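Local structure of nucleoside diphosphate kinase (Aquifex aeolicus, 3ZTO) at residues Asp25-Glu30 with Arg87-Pro92. The protein probably makes nucleoside triphosphates other than ATP by passing the gamma phosphate of ATP to nucleoside diphosphates through a phosphorylated enzyme intermediate. Residues are numbered along the deposited sequence; the frame is centred on the assembly and turned at random. Where two conformers were deposited one is given.
Sequences DRFIQE and REIIGP. With SO4 (sulfate ion), chain C.
Ile89 drives its branched side chain against Arg26, Phe27 and Glu30 of segment 25-30. With CG2 anti to the backbone N and CG1 beside it (chi1 -69°), its two branches part: CG2 lies 3.6 Å from CE1 of Phe27, oblique to the ring, while CD1 reaches Glu30 CG at 3.6 Å. A beta-branched aliphatic residue suits this buried place because one side chain serves both neighbours. Phe27 fills the space beside it with a flat ring; in the modelled conformer of Ile90, CG2 lies 3.7 Å from Phe27 CZ, at the ring edge.

Ile89 CG2 also sits under one face of the Arg26 guanidinium, toward its rim. Arg26 NE gives a nearly straight bond (174°) of 2.9 Å to the anti lone pair of Glu30 OE2, one turn on, and NH1 binds the carbonyl O of Asn104. Glu30 OE1 pairs with Arg85, so two arginines share the carboxylate. A leucine in place of Arg26 would probably leave Glu30 OE2 and the Asn104 carbonyl without their mate.

Gly91, just past helix 82-90, has a positive phi (89°) that would jam a side chain against the preceding carbonyl O. Two such helices beside a four-stranded antiparallel sheet are characteristic of the ferredoxin-like nucleoside diphosphate kinase fold; here helix 82-90 carries Arg87, weakly bonded to a sulfate, at the predicted ATP site.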
loop_
_atom_site.group_PDB
_atom_site.type_symbol
_atom_site.label_atom_id
_atom_site.label_comp_id
_atom_site.label_asym_id
_atom_site.label_seq_id
_atom_site.Cartn_x
_atom_site.Cartn_y
_atom_site.Cartn_z
ATOM N N ASP A 25 22.330 4.598 -5.097
ATOM C CA ASP A 25 23.135 5.249 -6.123
ATOM C C ASP A 25 24.000 4.247 -6.886
ATOM O O ASP A 25 24.127 4.299 -8.111
ATOM C CB ASP A 25 24.031 6.311 -5.470
ATOM C CG ASP A 25 24.844 7.089 -6.491
ATOM O OD1 ASP A 25 24.261 7.551 -7.490
ATOM O OD2 ASP A 25 26.070 7.228 -6.320
ATOM N N ARG A 26 24.628 3.318 -6.172
ATOM C CA ARG A 26 25.463 2.322 -6.831
ATOM C C ARG A 26 24.682 1.506 -7.849
ATOM O O ARG A 26 25.137 1.313 -8.983
ATOM C CB ARG A 26 26.088 1.390 -5.790
ATOM C CG ARG A 26 26.916 0.262 -6.376
ATOM C CD ARG A 26 28.084 0.760 -7.254
ATOM N NE ARG A 26 28.939 -0.369 -7.588
ATOM C CZ ARG A 26 29.762 -0.936 -6.709
ATOM N NH1 ARG A 26 29.872 -0.439 -5.493
ATOM N NH2 ARG A 26 30.476 -1.986 -7.059
ATOM N N PHE A 27 23.509 1.012 -7.467
ATOM C CA PHE A 27 22.772 0.188 -8.413
ATOM C C PHE A 27 22.276 1.003 -9.599
ATOM O O PHE A 27 22.233 0.506 -10.717
ATOM C CB PHE A 27 21.628 -0.552 -7.711
ATOM C CG PHE A 27 22.115 -1.660 -6.825
ATOM C CD1 PHE A 27 22.723 -2.774 -7.385
ATOM C CD2 PHE A 27 22.001 -1.575 -5.450
ATOM C CE1 PHE A 27 23.189 -3.789 -6.586
ATOM C CE2 PHE A 27 22.489 -2.592 -4.652
ATOM C CZ PHE A 27 23.079 -3.684 -5.212
ATOM N N ILE A 28 21.927 2.259 -9.361
ATOM C CA ILE A 28 21.530 3.132 -10.461
ATOM C C ILE A 28 22.705 3.341 -11.421
ATOM O O ILE A 28 22.546 3.272 -12.642
ATOM C CB ILE A 28 21.037 4.482 -9.928
ATOM C CG1 ILE A 28 19.730 4.311 -9.164
ATOM C CG2 ILE A 28 20.841 5.465 -11.075
ATOM C CD1 ILE A 28 19.379 5.513 -8.290
ATOM N N GLN A 29 23.887 3.592 -10.885
ATOM C CA GLN A 29 25.038 3.858 -11.743
ATOM C C GLN A 29 25.515 2.618 -12.504
ATOM O O GLN A 29 26.084 2.741 -13.590
ATOM C CB GLN A 29 26.192 4.456 -10.951
ATOM C CG GLN A 29 25.877 5.821 -10.301
ATOM C CD GLN A 29 24.982 6.716 -11.147
ATOM O OE1 GLN A 29 25.124 6.809 -12.371
ATOM N NE2 GLN A 29 24.042 7.387 -10.485
ATOM N N GLU A 30 25.251 1.434 -11.951
ATOM C CA GLU A 30 25.535 0.176 -12.618
ATOM C C GLU A 30 24.525 -0.135 -13.719
ATOM O O GLU A 30 24.698 -1.120 -14.442
ATOM C CB GLU A 30 25.544 -0.965 -11.589
ATOM C CG GLU A 30 26.691 -0.895 -10.559
ATOM C CD GLU A 30 28.020 -1.385 -11.097
ATOM O OE1 GLU A 30 28.081 -1.796 -12.266
ATOM O OE2 GLU A 30 29.023 -1.324 -10.346
ATOM N N ARG A 87 24.287 -9.814 -7.360
ATOM C CA ARG A 87 25.045 -10.618 -6.390
ATOM C C ARG A 87 26.545 -10.291 -6.451
ATOM O O ARG A 87 27.217 -10.219 -5.423
ATOM C CB ARG A 87 24.789 -12.114 -6.604
ATOM C CG ARG A 87 23.419 -12.517 -6.079
ATOM C CD ARG A 87 22.959 -13.905 -6.517
ATOM N NE ARG A 87 23.971 -14.944 -6.395
ATOM C CZ ARG A 87 24.215 -15.633 -5.288
ATOM N NH1 ARG A 87 23.542 -15.369 -4.182
ATOM N NH2 ARG A 87 25.153 -16.573 -5.285
ATOM N N GLU A 88 27.059 -10.058 -7.651
ATOM C CA GLU A 88 28.454 -9.658 -7.804
ATOM C C GLU A 88 28.742 -8.308 -7.146
ATOM O O GLU A 88 29.758 -8.143 -6.460
ATOM C CB GLU A 88 28.817 -9.585 -9.283
ATOM C CG GLU A 88 30.306 -9.389 -9.536
ATOM C CD GLU A 88 30.641 -9.368 -11.021
ATOM O OE1 GLU A 88 29.700 -9.388 -11.859
ATOM O OE2 GLU A 88 31.848 -9.326 -11.343
ATOM N N ILE A 89 27.839 -7.351 -7.357
ATOM C CA ILE A 89 27.990 -6.006 -6.814
ATOM C C ILE A 89 27.941 -6.028 -5.285
ATOM O O ILE A 89 28.639 -5.252 -4.633
ATOM C CB ILE A 89 26.911 -5.055 -7.386
ATOM C CG1 ILE A 89 27.173 -4.804 -8.875
ATOM C CG2 ILE A 89 26.838 -3.748 -6.617
ATOM C CD1 ILE A 89 25.978 -4.307 -9.620
ATOM N N ILE A 90 27.118 -6.901 -4.701
ATOM C CA ILE A 90 27.008 -6.894 -3.243
ATOM C C ILE A 90 28.182 -7.619 -2.581
ATOM O O ILE A 90 28.575 -7.246 -1.468
ATOM C CB ILE A 90 25.629 -7.401 -2.718
ATOM C CG1 ILE A 90 25.499 -8.909 -2.882
ATOM C CG2 ILE A 90 24.498 -6.633 -3.398
ATOM C CD1 ILE A 90 24.183 -9.481 -2.363
ATOM N N GLY A 91 28.758 -8.620 -3.249
ATOM C CA GLY A 91 29.923 -9.300 -2.729
ATOM C C GLY A 91 29.598 -10.471 -1.834
ATOM O O GLY A 91 28.427 -10.760 -1.566
ATOM N N PRO A 92 30.649 -11.140 -1.351
ATOM C CA PRO A 92 30.532 -12.303 -0.475
ATOM C C PRO A 92 29.677 -12.061 0.760
ATOM O O PRO A 92 29.684 -10.968 1.328
ATOM C CB PRO A 92 31.974 -12.540 -0.024
ATOM C CG PRO A 92 32.814 -11.959 -1.056
ATOM C CD PRO A 92 32.055 -10.824 -1.665
HETATM S S SO4 C . 24.284 -14.294 -0.036
HETATM O O1 SO4 C . 23.835 -15.430 -0.836
HETATM O O2 SO4 C . 23.485 -13.146 -0.394
HETATM O O3 SO4 C . 24.137 -14.614 1.389
HETATM O O4 SO4 C . 25.673 -13.996 -0.382
#